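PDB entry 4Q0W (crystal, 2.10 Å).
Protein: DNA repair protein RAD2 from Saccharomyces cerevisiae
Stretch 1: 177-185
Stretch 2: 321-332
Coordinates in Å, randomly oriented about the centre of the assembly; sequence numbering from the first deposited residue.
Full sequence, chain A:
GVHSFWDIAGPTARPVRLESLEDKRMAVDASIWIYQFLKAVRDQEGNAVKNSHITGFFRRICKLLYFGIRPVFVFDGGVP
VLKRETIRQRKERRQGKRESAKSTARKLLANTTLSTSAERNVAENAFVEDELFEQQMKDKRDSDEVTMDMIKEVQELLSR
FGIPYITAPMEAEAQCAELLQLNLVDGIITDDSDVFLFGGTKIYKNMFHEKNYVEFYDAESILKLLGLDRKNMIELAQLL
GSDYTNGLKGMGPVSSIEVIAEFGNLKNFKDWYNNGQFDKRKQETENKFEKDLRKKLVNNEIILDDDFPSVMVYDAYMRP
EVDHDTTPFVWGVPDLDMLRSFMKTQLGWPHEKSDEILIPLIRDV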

ATOM      1  N   ALA A 177      -7.733  -2.510 -32.899  1.00 19.87           N
ATOM      2  CA  ALA A 177      -7.703  -1.054 -33.097  1.00 21.12           C
ATOM      3  C   ALA A 177      -7.702  -0.707 -34.588  1.00 19.39           C
ATOM      4  O   ALA A 177      -8.349   0.256 -35.023  1.00 25.84           O
ATOM      5  CB  ALA A 177      -6.479  -0.443 -32.397  1.00 19.02           C
ATOM      6  N   GLU A 178      -6.977  -1.501 -35.368  1.00 19.84           N
ATOM      7  CA  GLU A 178      -6.905  -1.293 -36.810  1.00 25.02           C
ATOM      8  C   GLU A 178      -8.266  -1.554 -37.467  1.00 29.17           C
ATOM      9  O   GLU A 178      -8.693  -0.788 -38.338  1.00 26.69           O
ATOM     10  CB  GLU A 178      -5.811  -2.183 -37.425  1.00 18.82           C
ATOM     11  CG  GLU A 178      -5.716  -2.135 -38.951  1.00 22.07           C
ATOM     12  CD  GLU A 178      -5.095  -0.844 -39.495  1.00 36.85           C
ATOM     13  OE1 GLU A 178      -4.694   0.033 -38.701  1.00 37.30           O
ATOM     14  OE2 GLU A 178      -5.011  -0.706 -40.731  1.00 39.39           O
ATOM     15  N   LEU A 179      -8.951  -2.618 -37.043  1.00 20.20           N
ATOM     16  CA  LEU A 179     -10.279  -2.911 -37.576  1.00 27.01           C
ATOM     17  C   LEU A 179     -11.227  -1.737 -37.348  1.00 22.51           C
ATOM     18  O   LEU A 179     -12.010  -1.363 -38.236  1.00 23.45           O
ATOM     19  CB  LEU A 179     -10.864  -4.174 -36.935  1.00 20.02           C
ATOM     20  CG  LEU A 179     -10.145  -5.499 -37.172  1.00 24.33           C
ATOM     21  CD1 LEU A 179     -11.025  -6.652 -36.683  1.00 22.99           C
ATOM     22  CD2 LEU A 179      -9.759  -5.682 -38.646  1.00 19.00           C
ATOM     23  N   LEU A 180     -11.164  -1.155 -36.155  1.00 20.60           N
ATOM     24  CA  LEU A 180     -12.024  -0.022 -35.845  1.00 22.24           C
ATOM     25  C   LEU A 180     -11.642   1.177 -36.717  1.00 29.55           C
ATOM     26  O   LEU A 180     -12.509   1.802 -37.325  1.00 29.38           O
ATOM     27  CB  LEU A 180     -11.954   0.333 -34.356  1.00 24.56           C
ATOM     28  CG  LEU A 180     -12.838   1.497 -33.890  1.00 25.90           C
ATOM     29  CD1 LEU A 180     -14.333   1.223 -34.134  1.00 20.73           C
ATOM     30  CD2 LEU A 180     -12.586   1.810 -32.421  1.00 23.11           C
ATOM     31  N   GLN A 181     -10.344   1.471 -36.806  1.00 27.63           N
ATOM     32  CA  GLN A 181      -9.877   2.617 -37.600  1.00 29.77           C
ATOM     33  C   GLN A 181     -10.324   2.530 -39.066  1.00 31.29           C
ATOM     34  O   GLN A 181     -10.581   3.549 -39.702  1.00 33.46           O
ATOM     35  CB  GLN A 181      -8.352   2.768 -37.502  1.00 27.31           C
ATOM     36  N   LEU A 182     -10.442   1.309 -39.581  1.00 29.02           N
ATOM     37  CA  LEU A 182     -10.862   1.099 -40.963  1.00 29.88           C
ATOM     38  C   LEU A 182     -12.367   0.925 -41.078  1.00 29.80           C
ATOM     39  O   LEU A 182     -12.867   0.545 -42.136  1.00 31.03           O
ATOM     40  CB  LEU A 182     -10.181  -0.136 -41.537  1.00 27.09           C
ATOM     41  CG  LEU A 182      -8.660  -0.099 -41.618  1.00 35.30           C
ATOM     42  CD1 LEU A 182      -8.115  -1.491 -41.856  1.00 27.47           C
ATOM     43  CD2 LEU A 182      -8.235   0.840 -42.734  1.00 30.45           C
ATOM     44  N   ASN A 183     -13.078   1.182 -39.984  1.00 29.58           N
ATOM     45  CA  ASN A 183     -14.537   1.041 -39.949  1.00 34.12           C
ATOM     46  C   ASN A 183     -15.037  -0.362 -40.340  1.00 28.97           C
ATOM     47  O   ASN A 183     -16.119  -0.521 -40.911  1.00 33.76           O
ATOM     48  CB  ASN A 183     -15.202   2.126 -40.805  1.00 30.21           C
ATOM     49  CG  ASN A 183     -16.695   2.236 -40.559  1.00 42.07           C
ATOM     50  OD1 ASN A 183     -17.157   2.188 -39.411  1.00 38.91           O
ATOM     51  ND2 ASN A 183     -17.462   2.370 -41.639  1.00 37.59           N
ATOM     52  N   LEU A 184     -14.245  -1.383 -40.033  1.00 32.04           N
ATOM     53  CA  LEU A 184     -14.672  -2.758 -40.265  1.00 22.42           C
ATOM     54  C   LEU A 184     -15.530  -3.252 -39.099  1.00 27.21           C
ATOM     55  O   LEU A 184     -16.282  -4.227 -39.237  1.00 27.06           O
ATOM     56  CB  LEU A 184     -13.463  -3.664 -40.477  1.00 27.97           C
ATOM     57  CG  LEU A 184     -12.604  -3.322 -41.699  1.00 35.28           C
ATOM     58  CD1 LEU A 184     -11.485  -4.340 -41.894  1.00 29.79           C
ATOM     59  CD2 LEU A 184     -13.464  -3.224 -42.957  1.00 36.50           C
ATOM     60  N   VAL A 185     -15.396  -2.578 -37.951  1.00 23.60           N
ATOM     61  CA  VAL A 185     -16.233  -2.822 -36.780  1.00 19.39           C
ATOM     62  C   VAL A 185     -16.672  -1.488 -36.188  1.00 25.33           C
ATOM     63  O   VAL A 185     -16.194  -0.435 -36.612  1.00 25.04           O
ATOM     64  CB  VAL A 185     -15.500  -3.643 -35.704  1.00 18.83           C
ATOM     65  CG1 VAL A 185     -15.065  -4.997 -36.262  1.00 18.36           C
ATOM     66  CG2 VAL A 185     -14.287  -2.868 -35.156  1.00 19.01           C
ATOM     67  N   GLU A 321       2.579  -4.352 -36.053  1.00 20.83           N
ATOM     68  CA  GLU A 321       2.408  -5.168 -37.236  1.00 30.81           C
ATOM     69  C   GLU A 321       0.951  -5.621 -37.251  1.00 28.43           C
ATOM     70  O   GLU A 321       0.563  -6.467 -36.448  1.00 28.53           O
ATOM     71  CB  GLU A 321       3.341  -6.368 -37.122  1.00 26.74           C
ATOM     72  CG  GLU A 321       3.686  -7.074 -38.411  1.00 42.56           C
ATOM     73  CD  GLU A 321       4.660  -8.217 -38.171  1.00 48.36           C
ATOM     74  OE1 GLU A 321       5.654  -8.002 -37.433  1.00 49.01           O
ATOM     75  OE2 GLU A 321       4.420  -9.325 -38.703  1.00 44.29           O
ATOM     76  N   VAL A 322       0.142  -5.030 -38.129  1.00 29.92           N
ATOM     77  CA  VAL A 322      -1.270  -5.408 -38.259  1.00 30.69           C
ATOM     78  C   VAL A 322      -1.614  -5.656 -39.729  1.00 33.61           C
ATOM     79  O   VAL A 322      -0.892  -5.215 -40.623  1.00 33.39           O
ATOM     80  CB  VAL A 322      -2.238  -4.322 -37.691  1.00 24.48           C
ATOM     81  CG1 VAL A 322      -2.055  -4.145 -36.182  1.00 21.03           C
ATOM     82  CG2 VAL A 322      -2.056  -2.987 -38.419  1.00 21.31           C
ATOM     83  N   ASP A 323      -2.714  -6.365 -39.971  1.00 31.45           N
ATOM     84  CA  ASP A 323      -3.239  -6.533 -41.321  1.00 25.90           C
ATOM     85  C   ASP A 323      -4.087  -5.314 -41.700  1.00 32.05           C
ATOM     86  O   ASP A 323      -5.006  -4.936 -40.962  1.00 30.03           O
ATOM     87  CB  ASP A 323      -4.076  -7.813 -41.391  1.00 34.94           C
ATOM     88  CG  ASP A 323      -4.613  -8.089 -42.785  1.00 41.46           C
ATOM     89  OD1 ASP A 323      -4.608  -7.166 -43.629  1.00 37.96           O
ATOM     90  OD2 ASP A 323      -5.052  -9.231 -43.027  1.00 33.95           O
ATOM     91  N   HIS A 324      -3.775  -4.695 -42.840  1.00 30.39           N
ATOM     92  CA  HIS A 324      -4.427  -3.447 -43.243  1.00 32.63           C
ATOM     93  C   HIS A 324      -5.565  -3.654 -44.247  1.00 33.69           C
ATOM     94  O   HIS A 324      -6.158  -2.686 -44.735  1.00 34.70           O
ATOM     95  CB  HIS A 324      -3.397  -2.478 -43.825  1.00 33.74           C
ATOM     96  CG  HIS A 324      -2.299  -2.129 -42.873  1.00 41.04           C
ATOM     97  ND1 HIS A 324      -2.370  -1.048 -42.020  1.00 35.76           N
ATOM     98  CD2 HIS A 324      -1.110  -2.728 -42.625  1.00 41.70           C
ATOM     99  CE1 HIS A 324      -1.268  -0.994 -41.293  1.00 38.63           C
ATOM    100  NE2 HIS A 324      -0.487  -2.001 -41.640  1.00 36.81           N
ATOM    101  N   ASP A 325      -5.857  -4.916 -44.546  1.00 34.87           N
ATOM    102  CA  ASP A 325      -6.935  -5.300 -45.467  1.00 32.12           C
ATOM    103  C   ASP A 325      -8.253  -4.581 -45.145  1.00 30.84           C
ATOM    104  O   ASP A 325      -8.689  -4.540 -43.992  1.00 29.77           O
ATOM    105  CB  ASP A 325      -7.111  -6.822 -45.407  1.00 34.14           C
ATOM    106  CG  ASP A 325      -8.170  -7.347 -46.370  1.00 37.19           C
ATOM    107  OD1 ASP A 325      -8.778  -6.561 -47.124  1.00 34.82           O
ATOM    108  OD2 ASP A 325      -8.381  -8.573 -46.373  1.00 34.21           O
ATOM    109  N   THR A 326      -8.875  -4.001 -46.168  1.00 34.09           N
ATOM    110  CA  THR A 326     -10.138  -3.282 -45.985  1.00 34.09           C
ATOM    111  C   THR A 326     -11.383  -4.094 -46.386  1.00 30.13           C
ATOM    112  O   THR A 326     -12.498  -3.582 -46.347  1.00 34.00           O
ATOM    113  CB  THR A 326     -10.138  -1.948 -46.753  1.00 35.51           C
ATOM    114  OG1 THR A 326      -9.952  -2.205 -48.148  1.00 39.55           O
ATOM    115  CG2 THR A 326      -9.011  -1.042 -46.255  1.00 42.59           C
ATOM    116  N   THR A 327     -11.194  -5.354 -46.768  1.00 34.73           N
ATOM    117  CA  THR A 327     -12.325  -6.219 -47.101  1.00 29.58           C
ATOM    118  C   THR A 327     -13.249  -6.387 -45.898  1.00 34.15           C
ATOM    119  O   THR A 327     -12.817  -6.847 -44.835  1.00 35.61           O
ATOM    120  CB  THR A 327     -11.858  -7.613 -47.518  1.00 35.14           C
ATOM    121  OG1 THR A 327     -10.908  -7.507 -48.584  1.00 42.57           O
ATOM    122  CG2 THR A 327     -13.046  -8.455 -47.968  1.00 35.99           C
ATOM    123  N   PRO A 328     -14.531  -6.024 -46.057  1.00 34.56           N
ATOM    124  CA  PRO A 328     -15.469  -6.151 -44.934  1.00 33.32           C
ATOM    125  C   PRO A 328     -15.659  -7.609 -44.492  1.00 29.68           C
ATOM    126  O   PRO A 328     -15.471  -8.539 -45.283  1.00 32.12           O
ATOM    127  CB  PRO A 328     -16.777  -5.586 -45.506  1.00 37.47           C
ATOM    128  CG  PRO A 328     -16.344  -4.682 -46.643  1.00 35.48           C
ATOM    129  CD  PRO A 328     -15.149  -5.384 -47.233  1.00 34.46           C
ATOM    130  N   PHE A 329     -16.015  -7.808 -43.226  1.00 29.07           N
ATOM    131  CA  PHE A 329     -16.289  -9.152 -42.735  1.00 29.70           C
ATOM    132  C   PHE A 329     -17.683  -9.613 -43.159  1.00 34.71           C
ATOM    133  O   PHE A 329     -18.580  -8.791 -43.378  1.00 27.56           O
ATOM    134  CB  PHE A 329     -16.103  -9.215 -41.220  1.00 29.21           C
ATOM    135  CG  PHE A 329     -14.684  -8.954 -40.794  1.00 33.14           C
ATOM    136  CD1 PHE A 329     -13.713  -9.931 -40.955  1.00 27.40           C
ATOM    137  CD2 PHE A 329     -14.310  -7.719 -40.280  1.00 27.98           C
ATOM    138  CE1 PHE A 329     -12.389  -9.691 -40.588  1.00 29.19           C
ATOM    139  CE2 PHE A 329     -12.989  -7.473 -39.915  1.00 25.31           C
ATOM    140  CZ  PHE A 329     -12.031  -8.467 -40.070  1.00 22.76           C
ATOM    141  N   VAL A 330     -17.846 -10.924 -43.300  1.00 35.96           N
ATOM    142  CA  VAL A 330     -19.146 -11.504 -43.627  1.00 36.23           C
ATOM    143  C   VAL A 330     -19.608 -12.376 -42.472  1.00 29.31           C
ATOM    144  O   VAL A 330     -18.869 -13.245 -42.007  1.00 31.12           O
ATOM    145  CB  VAL A 330     -19.073 -12.318 -44.919  1.00 35.05           C
ATOM    146  N   TRP A 331     -20.818 -12.122 -41.990  1.00 28.21           N
ATOM    147  CA  TRP A 331     -21.396 -12.947 -40.944  1.00 24.44           C
ATOM    148  C   TRP A 331     -22.297 -14.022 -41.552  1.00 36.55           C
ATOM    149  O   TRP A 331     -23.114 -13.736 -42.429  1.00 34.51           O
ATOM    150  CB  TRP A 331     -22.161 -12.084 -39.946  1.00 26.84           C
ATOM    151  CG  TRP A 331     -21.236 -11.282 -39.067  1.00 27.52           C
ATOM    152  CD1 TRP A 331     -20.831 -11.594 -37.802  1.00 22.29           C
ATOM    153  CD2 TRP A 331     -20.574 -10.056 -39.410  1.00 30.11           C
ATOM    154  NE1 TRP A 331     -19.966 -10.630 -37.330  1.00 32.43           N
ATOM    155  CE2 TRP A 331     -19.797  -9.672 -38.297  1.00 30.43           C
ATOM    156  CE3 TRP A 331     -20.575  -9.238 -40.544  1.00 35.44           C
ATOM    157  CZ2 TRP A 331     -19.030  -8.504 -38.287  1.00 25.38           C
ATOM    158  CZ3 TRP A 331     -19.809  -8.080 -40.533  1.00 31.96           C
ATOM    159  CH2 TRP A 331     -19.046  -7.728 -39.413  1.00 26.02           C
ATOM    160  N   GLY A 332     -22.131 -15.259 -41.099  1.00 28.74           N
ATOM    161  CA  GLY A 332     -22.988 -16.336 -41.550  1.00 32.73           C
ATOM    162  C   GLY A 332     -24.094 -16.583 -40.544  1.00 30.47           C
ATOM    163  O   GLY A 332     -24.269 -15.816 -39.594  1.00 39.62           O
TER
HETATM  164  O   HOH W   1     -16.625  -5.521 -41.708  1.00 26.74           O

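The contact buries 481 Å², and three residues dominate it: L184, E178 and F329, with 95, 76 and 71 Å² covered by the opposing stretch. Each points its CA-to-CB bond toward the partner.

L184 lies just past the helix, where the chain has turned: N183 adopts phi/psi of 56/32, and L184 N donates to L179 O at 2.9 Å. The m,t rotamer of L184 sets the branched end against the backbone of the facing loop, with L184 CD1 3.5 Å from D325 O and L184 CD2 3.5 Å from T326 O. These are packing contacts, since a methyl offers no polar hydrogen; a leucine suits the site because its forked tip can meet two successive peptides. The main chain of L184 contributes through water 1, which donates to L184 O and accepts from F329 N, each at 2.8 Å.

F329 (chi1 -64°) brings its ring beside L184, and this flat apolar group offers carbon surface to both L179 and L184. F329 CE2 is 3.9 Å from L184 CB, and F329 CZ is 3.9 Å from L179 CD2, which lies at the ring edge, near its plane. The CA-to-CB bond of L179 points sideways, yet the buried leucine reaches the ring with both terminal methyls, L179 CD1 being 3.9 Å from F329 CE2.

E178 anchors the other end of the contact with a side chain of mixed character. Its aliphatic CG packs 3.8 Å from V322 CG2 and 3.5 Å from D323 O, while E178 OE2 accepts a weak hydrogen bond from H324 ND1 at 3.0 Å (N-H...O angle 125°).

The facing loop is irregular, but its own side chains brace it. D323 OD1 accepts from D325 N at 2.7 Å, and D325 OD1 accepts from T327 N at 2.7 Å and T327 OG1 at 2.8 Å.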